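PDB 3O7B: ribosomal RNA small subunit methyltransferase Nep1 from Archaeoglobus fulgidus, which probably methylates N1 of a specific pseudouridine in 16S ribosomal RNA, using S-adenosyl-L-methionine as methyl donor, during ribosome biogenesis. Local coordinates for residues S36-P41 with I64-S69; E115-N120 with T151-K156. One frame throughout, in Å; residues are numbered along the deposited sequence. Where two conformers were deposited one is given.

Contact 1: S36-P41 with I64-S69; sequences SLELIP and ILLDDS
Leu66 reaches across to the 36-41 segment and is embraced there by Glu38, Ile40 and Pro41. Its side chain runs alongside that of Glu38, both heading the same way, with CD2 lying 3.6 Å from Glu38 OE2. The other methyl, CD1, meets Ile40 CG1 at 4.1 Å, and both Ile40 and Pro41 cross the leucine at roughly a right angle. Glu38 has its CG between the backbone N and the carbonyl carbon (chi1 74°), which lays its aliphatic part against Leu66 while OE1 forms a salt bridge with Arg84. With an alanine here the carboxylate and CG are gone, so Arg84 is likely to lose its salt-bridge mate and a gap to open along the CD2 flank of Leu66. Ile40 also lies beside Ile64, CD1 to CG2 at 3.7 Å. Between the backbones, Leu66 N donates to Glu38 O (2.8 Å, 172°), and Ile40 N donates to Ile64 O at 2.9 Å. Water 1 joins the backbones further, accepting from Glu38 N and lying 2.8 Å from Leu66 O. Two backbone bonds flanking Leu39 and Leu65 make an isolated beta bridge, here tying the loop after strand 28-35 to the lead-in of helix 68-71, whose N-cap is Asp67.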
# COMPACT_ATOMS: atom_id res chain seq x y z
N SER A 36 0.26 -10.71 10.06
CA SER A 36 0.41 -12.00 9.41
C SER A 36 1.85 -12.14 8.93
O SER A 36 2.14 -12.14 7.72
CB SER A 36 -0.60 -12.06 8.26
OG SER A 36 -0.73 -13.36 7.75
N LEU A 37 2.75 -12.25 9.90
CA LEU A 37 4.18 -12.17 9.68
C LEU A 37 4.86 -13.26 10.50
O LEU A 37 4.92 -13.19 11.73
CB LEU A 37 4.62 -10.79 10.13
CG LEU A 37 5.89 -10.11 9.71
CD1 LEU A 37 5.83 -9.80 8.22
CD2 LEU A 37 5.99 -8.84 10.50
N GLU A 38 5.34 -14.28 9.80
CA GLU A 38 6.02 -15.41 10.43
C GLU A 38 6.85 -16.17 9.42
O GLU A 38 6.56 -16.14 8.21
CB GLU A 38 4.99 -16.37 11.07
CG GLU A 38 4.19 -17.21 10.08
CD GLU A 38 3.04 -17.93 10.74
OE1 GLU A 38 3.29 -18.64 11.74
OE2 GLU A 38 1.89 -17.78 10.27
N LEU A 39 7.87 -16.87 9.91
CA LEU A 39 8.62 -17.79 9.08
C LEU A 39 7.82 -19.08 8.85
O LEU A 39 6.87 -19.37 9.58
CB LEU A 39 9.99 -18.09 9.72
CG LEU A 39 10.89 -16.87 9.93
CD1 LEU A 39 12.16 -17.27 10.67
CD2 LEU A 39 11.20 -16.19 8.61
N ILE A 40 8.19 -19.84 7.83
CA ILE A 40 7.46 -21.06 7.51
C ILE A 40 7.47 -21.99 8.74
O ILE A 40 8.55 -22.31 9.25
CB ILE A 40 8.05 -21.75 6.25
CG1 ILE A 40 7.81 -20.87 5.01
CG2 ILE A 40 7.40 -23.12 6.04
CD1 ILE A 40 8.51 -21.35 3.74
N PRO A 41 6.27 -22.39 9.24
CA PRO A 41 6.19 -23.29 10.39
C PRO A 41 6.86 -24.63 10.13
O PRO A 41 6.83 -25.16 9.01
CB PRO A 41 4.68 -23.48 10.59
CG PRO A 41 4.06 -22.29 9.98
CD PRO A 41 4.93 -21.99 8.79
N ILE A 64 12.51 -18.61 5.50
CA ILE A 64 11.63 -17.96 4.52
C ILE A 64 10.33 -17.50 5.18
O ILE A 64 9.75 -18.21 6.02
CB ILE A 64 11.35 -18.91 3.34
CG1 ILE A 64 12.64 -19.16 2.56
CG2 ILE A 64 10.26 -18.34 2.41
CD1 ILE A 64 12.55 -20.30 1.55
N LEU A 65 9.90 -16.29 4.82
CA LEU A 65 8.64 -15.74 5.32
C LEU A 65 7.46 -16.46 4.66
O LEU A 65 7.44 -16.68 3.44
CB LEU A 65 8.57 -14.24 5.03
CG LEU A 65 7.67 -13.37 5.90
CD1 LEU A 65 8.22 -13.19 7.33
CD2 LEU A 65 7.52 -12.00 5.24
N LEU A 66 6.48 -16.82 5.48
CA LEU A 66 5.27 -17.48 4.98
C LEU A 66 4.42 -16.51 4.16
O LEU A 66 4.10 -15.41 4.63
CB LEU A 66 4.49 -18.07 6.16
CG LEU A 66 3.30 -18.96 5.82
CD1 LEU A 66 3.76 -20.26 5.15
CD2 LEU A 66 2.43 -19.24 7.05
N ASP A 67 4.05 -16.93 2.96
CA ASP A 67 3.39 -16.07 1.97
C ASP A 67 2.45 -16.98 1.21
O ASP A 67 2.90 -17.85 0.45
CB ASP A 67 4.46 -15.48 1.05
CG ASP A 67 3.88 -14.59 -0.07
OD1 ASP A 67 2.69 -14.69 -0.41
OD2 ASP A 67 4.66 -13.78 -0.62
N ASP A 68 1.15 -16.79 1.41
CA ASP A 68 0.20 -17.71 0.80
C ASP A 68 0.03 -17.59 -0.72
O ASP A 68 -0.62 -18.43 -1.33
CB ASP A 68 -1.14 -17.77 1.56
CG ASP A 68 -2.15 -16.74 1.12
OD1 ASP A 68 -1.82 -15.77 0.40
OD2 ASP A 68 -3.32 -16.92 1.53
N SER A 69 0.67 -16.59 -1.33
CA SER A 69 0.73 -16.54 -2.80
C SER A 69 1.80 -17.49 -3.35
O SER A 69 1.86 -17.75 -4.56
CB SER A 69 0.94 -15.11 -3.32
OG SER A 69 -0.24 -14.34 -3.15
O HOH W 1 3.83 -14.35 7.19

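Contact 2: E115-N120 with T151-K156; sequences EIIWVN and TLIEFK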
# COMPACT_ATOMS: atom_id res chain seq x y z
N GLU A 115 4.80 -11.99 19.05
CA GLU A 115 6.06 -11.27 19.09
C GLU A 115 5.80 -9.77 18.92
O GLU A 115 4.82 -9.38 18.27
CB GLU A 115 7.00 -11.75 17.99
CG GLU A 115 7.34 -13.21 18.08
CD GLU A 115 7.45 -13.85 16.72
OE1 GLU A 115 6.52 -13.68 15.89
OE2 GLU A 115 8.47 -14.53 16.48
N ILE A 116 6.67 -8.95 19.49
CA ILE A 116 6.56 -7.51 19.44
C ILE A 116 7.77 -6.96 18.67
O ILE A 116 8.92 -7.21 19.05
CB ILE A 116 6.51 -6.89 20.88
CG1 ILE A 116 5.25 -7.36 21.65
CG2 ILE A 116 6.57 -5.39 20.83
CD1 ILE A 116 3.93 -7.01 20.96
N ILE A 117 7.49 -6.25 17.58
CA ILE A 117 8.53 -5.59 16.79
C ILE A 117 8.36 -4.09 16.91
O ILE A 117 7.27 -3.54 16.71
CB ILE A 117 8.41 -6.01 15.31
CG1 ILE A 117 8.58 -7.52 15.14
CG2 ILE A 117 9.38 -5.20 14.43
CD1 ILE A 117 8.02 -8.07 13.83
N TRP A 118 9.45 -3.41 17.27
CA TRP A 118 9.46 -1.97 17.32
C TRP A 118 10.07 -1.46 16.01
O TRP A 118 11.11 -1.98 15.57
CB TRP A 118 10.30 -1.50 18.52
CG TRP A 118 10.51 -0.02 18.58
CD1 TRP A 118 9.61 0.91 19.00
CD2 TRP A 118 11.70 0.70 18.24
NE1 TRP A 118 10.16 2.17 18.92
CE2 TRP A 118 11.45 2.06 18.46
CE3 TRP A 118 12.96 0.32 17.76
CZ2 TRP A 118 12.40 3.06 18.23
CZ3 TRP A 118 13.91 1.32 17.51
CH2 TRP A 118 13.62 2.67 17.76
N VAL A 119 9.42 -0.47 15.40
CA VAL A 119 9.90 0.17 14.17
C VAL A 119 10.20 1.63 14.47
O VAL A 119 9.30 2.40 14.79
CB VAL A 119 8.86 0.06 13.01
CG1 VAL A 119 9.43 0.64 11.72
CG2 VAL A 119 8.44 -1.39 12.78
N ASN A 120 11.49 2.01 14.40
CA ASN A 120 11.89 3.40 14.57
C ASN A 120 11.08 4.28 13.63
O ASN A 120 10.91 3.97 12.46
CB ASN A 120 13.39 3.48 14.25
CG ASN A 120 14.02 4.83 14.58
OD1 ASN A 120 13.42 5.89 14.41
ND2 ASN A 120 15.28 4.78 15.02
N THR A 151 19.24 1.73 16.12
CA THR A 151 18.31 0.66 15.81
C THR A 151 17.15 1.19 14.98
O THR A 151 16.55 2.21 15.31
CB THR A 151 17.80 -0.01 17.10
OG1 THR A 151 18.92 -0.54 17.81
CG2 THR A 151 16.87 -1.15 16.75
N LEU A 152 16.89 0.51 13.86
CA LEU A 152 15.78 0.84 12.98
C LEU A 152 14.56 -0.05 13.22
O LEU A 152 13.42 0.43 13.22
CB LEU A 152 16.19 0.72 11.50
CG LEU A 152 17.27 1.70 11.03
CD1 LEU A 152 17.56 1.44 9.54
CD2 LEU A 152 16.88 3.15 11.25
N ILE A 153 14.80 -1.35 13.41
CA ILE A 153 13.73 -2.31 13.65
C ILE A 153 14.29 -3.36 14.58
O ILE A 153 15.40 -3.82 14.38
CB ILE A 153 13.26 -3.01 12.36
CG1 ILE A 153 13.05 -2.01 11.21
CG2 ILE A 153 11.99 -3.84 12.66
CD1 ILE A 153 12.74 -2.70 9.84
N GLU A 154 13.52 -3.76 15.60
CA GLU A 154 14.00 -4.77 16.54
C GLU A 154 12.88 -5.49 17.27
O GLU A 154 11.90 -4.85 17.66
CB GLU A 154 14.91 -4.11 17.59
CG GLU A 154 15.69 -5.11 18.43
CD GLU A 154 16.62 -4.45 19.43
OE1 GLU A 154 16.27 -3.39 19.99
OE2 GLU A 154 17.71 -5.02 19.65
N PHE A 155 13.03 -6.81 17.47
CA PHE A 155 12.13 -7.54 18.39
C PHE A 155 12.38 -7.06 19.80
O PHE A 155 13.54 -6.86 20.21
CB PHE A 155 12.38 -9.04 18.33
CG PHE A 155 11.83 -9.69 17.10
CD1 PHE A 155 10.51 -10.10 17.05
CD2 PHE A 155 12.63 -9.86 15.96
CE1 PHE A 155 9.99 -10.71 15.91
CE2 PHE A 155 12.12 -10.47 14.82
CZ PHE A 155 10.81 -10.89 14.78
N LYS A 156 11.30 -6.88 20.56
CA LYS A 156 11.43 -6.52 21.97
C LYS A 156 11.00 -7.68 22.86
O LYS A 156 10.01 -8.35 22.56
CB LYS A 156 10.60 -5.28 22.31
CG LYS A 156 10.95 -4.03 21.51
CD LYS A 156 12.38 -3.55 21.74
CE LYS A 156 12.51 -2.09 21.32
NZ LYS A 156 13.83 -1.50 21.67
O HOH W 2 8.75 -10.25 21.10
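In the mixed sheet of the methyltransferase, strand 116-119 runs antiparallel to strand 150-156, which carries a classic beta bulge at Leu152 and Ile153 opposite Ile145. Trp118 and Glu154 are a hydrogen-bonded pair: Trp118 N donates to Glu154 O at 2.9 Å, and Glu154 N returns a bond to Trp118 O. Ile117 and Phe155 form a non-hydrogen-bonded pair on the other face. There Ile117 CG1 sits over the Phe155 ring in a CH-pi contact, 4.0 Å from its centroid, while Glu115 CB comes to the ring edge. Ile117 CG2, anti to the backbone N, is pressed against Ile153 CG2 at 3.4 Å, a tight contact. On the opposite face the Lys156 chain bends at chi2 (-62°) and runs alongside Trp118, bringing CE within 3.6 Å of Trp118 CB. Thr151 O and CG2 both lie at the indole edge. The same carbonyl accepts from Asn120 ND2 in a nearly straight bond (2.9 Å, 178°) that lies in the amide plane; OD1 accepts from Glu122 N, and with both ends of the amide bonded its rotation is fixed. Leu139 of helix 129-142 covers Ile117, Ile153 and Phe155, and Phe140 meets the Phe155 ring edge-to-face. Strand 105-111 flanks 116-119 on one side, and strand 144-147 adjoins 150-156 on the other.

The two contacts follow one another along the chain, contact 1 closing before contact 2 opens, and their centres lie 18 Å apart. They nevertheless touch: Leu37 CD2 reaches Ile117 CD1 at 4.0 Å. Helix 129-142 is common to both, receiving Leu37, Leu39 and Ile64 from contact 1 and Ile117, Ile153 and Phe155 from contact 2, with Phe140 packed against residues of each. Contact 2 pairs strands within the mixed sheet, whereas contact 1 joins loops leading from strand 28-35 of that sheet and into helix 68-71. Helix 129-142 therefore packs on both. Contact 1 is the one near the predicted rRNA-interacting Arg86, whose side chain is about 9 Å from that of Leu66; contact 2 lies away from the annotated sites.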